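Side-chain contacts in D-alanyl-D-alanine carboxypeptidase (PDB 4RYE), which shows D,D-carboxypeptidase activity and probably trims the D-Ala-D-Ala end of peptidoglycan stem peptides in the mycobacterial cell wall: residues A[24-29]-A[157-162]; A[33-38]-A[254-259]. All coordinates share one frame; numbering follows the deposited sequence.

Contact 1: A[24-29]-A[157-162]; sequences IVADLD and DLVVIF
Strand 24-27 comes nearest helix 157-162 where Ala26 faces Val159, their CA atoms 7.6 Å apart. Val159 carries the helix side of the contact, with both of its methyls. Val159 CG1 lies 3.6 Å from Ile24 CG2, and Val159 CG2 is 3.9 Å from that same Ile24 methyl. Thus one isoleucine branch meets the whole fork of the valine. Ile24 CG2 sits between the backbone N and the carbonyl carbon, because Ile24 CG1 takes the place anti to N (chi1 -169°). Val159 CG2 also reaches Ala26 CB, but loosely, at 4.5 Å. Here helix 155-166 packs on one face of the antiparallel sheet, in the fold that S11 peptidases share with the serine beta-lactamases. Val159 spans two neighbouring strands, since it also touches Val231 and Ala233 of strand 228-237. Beyond the strand, Leu28 and Phe162 approach each other without close contact. The chain turns away there in an Asx turn: Asp29 N donates to Asp27 OD1 at 2.8 Å, with an N-H...O angle of 143°. Arg163, next along the helix, hydrogen-bonds through NE to Leu28 O and through NH2 to Asp29 O.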
# COMPACT_ATOMS: atom_id res chain seq x y z
N ILE A 24 -9.09 -5.29 8.43
CA ILE A 24 -10.43 -4.74 8.17
C ILE A 24 -10.84 -5.19 6.78
O ILE A 24 -9.99 -5.42 5.94
CB ILE A 24 -10.44 -3.19 8.29
CG1 ILE A 24 -11.87 -2.63 8.29
CG2 ILE A 24 -9.59 -2.53 7.20
CD1 ILE A 24 -11.95 -1.13 8.62
N VAL A 25 -12.14 -5.36 6.56
CA VAL A 25 -12.68 -5.67 5.24
C VAL A 25 -13.77 -4.65 4.98
O VAL A 25 -14.70 -4.51 5.78
CB VAL A 25 -13.31 -7.08 5.17
CG1 VAL A 25 -13.83 -7.35 3.75
CG2 VAL A 25 -12.30 -8.14 5.57
N ALA A 26 -13.63 -3.89 3.91
CA ALA A 26 -14.58 -2.82 3.63
C ALA A 26 -14.97 -2.84 2.15
O ALA A 26 -14.30 -3.49 1.33
CB ALA A 26 -13.99 -1.45 4.03
N ASP A 27 -16.06 -2.15 1.83
CA ASP A 27 -16.55 -2.07 0.46
C ASP A 27 -15.93 -0.81 -0.13
O ASP A 27 -16.10 0.29 0.40
CB ASP A 27 -18.08 -1.99 0.47
CG ASP A 27 -18.69 -1.95 -0.94
OD1 ASP A 27 -18.28 -1.11 -1.77
OD2 ASP A 27 -19.61 -2.76 -1.20
N LEU A 28 -15.21 -0.98 -1.24
CA LEU A 28 -14.48 0.10 -1.89
C LEU A 28 -15.39 1.25 -2.35
O LEU A 28 -14.99 2.42 -2.36
CB LEU A 28 -13.73 -0.48 -3.10
CG LEU A 28 -12.66 0.34 -3.81
CD1 LEU A 28 -11.47 0.63 -2.89
CD2 LEU A 28 -12.21 -0.40 -5.05
N ASP A 29 -16.63 0.91 -2.72
CA ASP A 29 -17.54 1.89 -3.29
C ASP A 29 -18.46 2.56 -2.27
O ASP A 29 -18.62 3.78 -2.27
CB ASP A 29 -18.35 1.25 -4.44
CG ASP A 29 -17.46 0.82 -5.59
OD1 ASP A 29 -16.88 1.71 -6.25
OD2 ASP A 29 -17.32 -0.40 -5.83
N ASP A 157 -7.41 3.34 8.54
CA ASP A 157 -6.79 4.39 7.74
C ASP A 157 -6.16 3.88 6.45
O ASP A 157 -6.19 4.56 5.42
CB ASP A 157 -5.73 5.17 8.54
CG ASP A 157 -6.34 6.13 9.54
OD1 ASP A 157 -7.56 6.03 9.79
OD2 ASP A 157 -5.59 6.97 10.09
N LEU A 158 -5.55 2.69 6.49
CA LEU A 158 -4.94 2.14 5.28
C LEU A 158 -5.96 1.95 4.15
O LEU A 158 -5.68 2.29 3.00
CB LEU A 158 -4.17 0.83 5.57
CG LEU A 158 -2.87 0.98 6.36
CD1 LEU A 158 -2.20 -0.39 6.54
CD2 LEU A 158 -1.92 1.94 5.64
N VAL A 159 -7.14 1.43 4.46
CA VAL A 159 -8.15 1.23 3.41
C VAL A 159 -8.75 2.56 2.96
O VAL A 159 -9.14 2.72 1.81
CB VAL A 159 -9.26 0.19 3.76
CG1 VAL A 159 -8.64 -1.17 4.05
CG2 VAL A 159 -10.13 0.64 4.94
N VAL A 160 -8.81 3.53 3.87
CA VAL A 160 -9.25 4.86 3.51
C VAL A 160 -8.27 5.47 2.52
O VAL A 160 -8.65 6.07 1.51
CB VAL A 160 -9.39 5.75 4.77
CG1 VAL A 160 -9.55 7.23 4.39
CG2 VAL A 160 -10.59 5.27 5.62
N ILE A 161 -6.99 5.29 2.79
CA ILE A 161 -5.96 5.83 1.90
C ILE A 161 -5.96 5.07 0.57
O ILE A 161 -5.88 5.68 -0.50
CB ILE A 161 -4.56 5.76 2.58
CG1 ILE A 161 -4.46 6.86 3.65
CG2 ILE A 161 -3.44 5.92 1.55
CD1 ILE A 161 -3.43 6.59 4.75
N PHE A 162 -6.07 3.75 0.63
CA PHE A 162 -6.08 2.96 -0.60
C PHE A 162 -7.30 3.23 -1.48
O PHE A 162 -7.23 3.16 -2.71
CB PHE A 162 -6.03 1.47 -0.27
CG PHE A 162 -5.48 0.64 -1.40
CD1 PHE A 162 -4.12 0.58 -1.62
CD2 PHE A 162 -6.32 -0.07 -2.24
CE1 PHE A 162 -3.59 -0.18 -2.66
CE2 PHE A 162 -5.81 -0.83 -3.29
CZ PHE A 162 -4.44 -0.88 -3.50

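Contact 2: A[33-38]-A[254-259]; sequences VLAGRD and FDWGFA
Trp256 meets Leu34 and Ala35 with the far end of its six-membered ring. Its CG is anti to the backbone N (chi1 179°), which carries the indole off the helix and out to the strand. Ala35 CB lies 3.6 Å from Trp256 CH2 and approaches the ring obliquely. Leu34 O comes to the ring edge, near its plane, also 3.6 Å from Trp256 CH2. Leu34 CB adds an apolar contact of 4.0 Å to Trp256 CZ3. At the other end of the indole, Trp256 NE1 hydrogen-bonds to Val13 O, which ties that end to the N-terminal loop. Gly257 follows and gives backbone only. Leu34 CD2 rests 3.7 Å from Gly257 O and 3.9 Å from Gly257 CA. Leu34 and Ala35 form a classic beta bulge opposite Val25, and both point their CB atoms toward the helix. Helix 254-259 runs at 145° to strand 33-37, with the axes 9.4 Å apart. It belongs to the C-terminal helix 246-259, which packs across the sheet: Phe254 touches Ile232 of strand 228-237 and Ala223 of strand 218-225, while Phe258 touches Leu230 and Ala223 of the same two strands.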
# COMPACT_ATOMS: atom_id res chain seq x y z
N VAL A 33 -18.18 -1.05 6.30
CA VAL A 33 -17.20 -1.98 6.87
C VAL A 33 -17.88 -3.32 7.11
O VAL A 33 -18.89 -3.40 7.81
CB VAL A 33 -16.58 -1.42 8.17
CG1 VAL A 33 -15.63 -2.43 8.80
CG2 VAL A 33 -15.83 -0.12 7.88
N LEU A 34 -17.34 -4.39 6.52
CA LEU A 34 -17.95 -5.71 6.62
C LEU A 34 -17.49 -6.45 7.87
O LEU A 34 -18.26 -7.19 8.50
CB LEU A 34 -17.65 -6.55 5.38
CG LEU A 34 -18.31 -6.20 4.04
CD1 LEU A 34 -17.86 -4.87 3.50
CD2 LEU A 34 -17.99 -7.28 3.03
N ALA A 35 -16.22 -6.27 8.22
CA ALA A 35 -15.66 -6.91 9.40
C ALA A 35 -14.34 -6.25 9.75
O ALA A 35 -13.71 -5.63 8.91
CB ALA A 35 -15.45 -8.42 9.15
N GLY A 36 -13.91 -6.39 11.00
CA GLY A 36 -12.64 -5.82 11.38
C GLY A 36 -12.14 -6.44 12.66
O GLY A 36 -12.93 -6.92 13.48
N ARG A 37 -10.82 -6.45 12.82
CA ARG A 37 -10.23 -6.84 14.09
C ARG A 37 -9.25 -5.76 14.51
O ARG A 37 -8.26 -5.52 13.81
CB ARG A 37 -9.52 -8.18 13.98
CG ARG A 37 -8.92 -8.61 15.31
CD ARG A 37 -8.25 -9.97 15.22
NE ARG A 37 -7.57 -10.30 16.46
CZ ARG A 37 -6.48 -11.05 16.54
NH1 ARG A 37 -5.94 -11.55 15.44
NH2 ARG A 37 -5.93 -11.30 17.72
N ASP A 38 -9.53 -5.10 15.64
CA ASP A 38 -8.69 -4.00 16.11
C ASP A 38 -8.34 -3.00 14.99
O ASP A 38 -7.21 -2.50 14.91
CB ASP A 38 -7.41 -4.55 16.76
CG ASP A 38 -7.66 -5.15 18.13
OD1 ASP A 38 -8.71 -4.85 18.74
OD2 ASP A 38 -6.79 -5.92 18.59
N PHE A 254 -11.05 -11.79 1.43
CA PHE A 254 -11.80 -11.43 0.23
C PHE A 254 -12.93 -12.42 -0.04
O PHE A 254 -14.08 -12.01 -0.27
CB PHE A 254 -10.85 -11.35 -0.99
CG PHE A 254 -10.09 -10.04 -1.10
CD1 PHE A 254 -10.74 -8.81 -1.00
CD2 PHE A 254 -8.72 -10.04 -1.33
CE1 PHE A 254 -10.03 -7.61 -1.12
CE2 PHE A 254 -8.00 -8.86 -1.44
CZ PHE A 254 -8.66 -7.63 -1.34
N ASP A 255 -12.61 -13.72 -0.00
CA ASP A 255 -13.61 -14.77 -0.19
C ASP A 255 -14.75 -14.61 0.81
O ASP A 255 -15.93 -14.69 0.45
CB ASP A 255 -13.00 -16.17 0.01
CG ASP A 255 -12.24 -16.68 -1.22
OD1 ASP A 255 -12.27 -16.03 -2.28
OD2 ASP A 255 -11.62 -17.76 -1.10
N TRP A 256 -14.40 -14.42 2.08
CA TRP A 256 -15.41 -14.24 3.11
C TRP A 256 -16.28 -13.02 2.81
O TRP A 256 -17.51 -13.07 2.95
CB TRP A 256 -14.76 -14.11 4.49
CG TRP A 256 -15.77 -13.89 5.60
CD1 TRP A 256 -16.40 -14.86 6.34
CD2 TRP A 256 -16.28 -12.64 6.05
NE1 TRP A 256 -17.25 -14.27 7.24
CE2 TRP A 256 -17.20 -12.91 7.07
CE3 TRP A 256 -16.04 -11.31 5.69
CZ2 TRP A 256 -17.90 -11.88 7.75
CZ3 TRP A 256 -16.73 -10.30 6.36
CH2 TRP A 256 -17.64 -10.59 7.37
N GLY A 257 -15.65 -11.93 2.39
CA GLY A 257 -16.37 -10.70 2.09
C GLY A 257 -17.30 -10.84 0.89
O GLY A 257 -18.40 -10.28 0.88
N PHE A 258 -16.87 -11.58 -0.12
CA PHE A 258 -17.67 -11.73 -1.33
C PHE A 258 -18.84 -12.66 -1.09
O PHE A 258 -19.87 -12.57 -1.77
CB PHE A 258 -16.80 -12.21 -2.51
CG PHE A 258 -15.89 -11.15 -3.06
CD1 PHE A 258 -16.39 -9.90 -3.39
CD2 PHE A 258 -14.53 -11.38 -3.21
CE1 PHE A 258 -15.55 -8.90 -3.88
CE2 PHE A 258 -13.68 -10.40 -3.70
CZ PHE A 258 -14.19 -9.15 -4.03
N ALA A 259 -18.68 -13.56 -0.13
CA ALA A 259 -19.73 -14.51 0.19
C ALA A 259 -20.76 -13.90 1.15
O ALA A 259 -21.87 -14.42 1.28
CB ALA A 259 -19.13 -15.78 0.78

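Overall arrangement
Both contacts join a helix to the same antiparallel sheet, through strands 22-27 and 32-37, which are neighbours in it. The strands are probably hydrogen-bonded to each other, with Val25 O 2.7 Å from Leu34 N and Val25 N 2.8 Å from Ala35 O. The two helices cover opposite faces of the sheet: Ile24 and Ala26 point to helix 155-166, while Leu34 and Ala35 point to helix 246-259. Both contacts are buried, but contact 1 is nearer the centre of the chain, about 11 Å from it to the contact's centre against about 18 Å for contact 2. The close contacts of contact 1 are all aliphatic. Contact 2 mixes aliphatic, aromatic and backbone carbonyl groups. Both lie away from the annotated active-site residues.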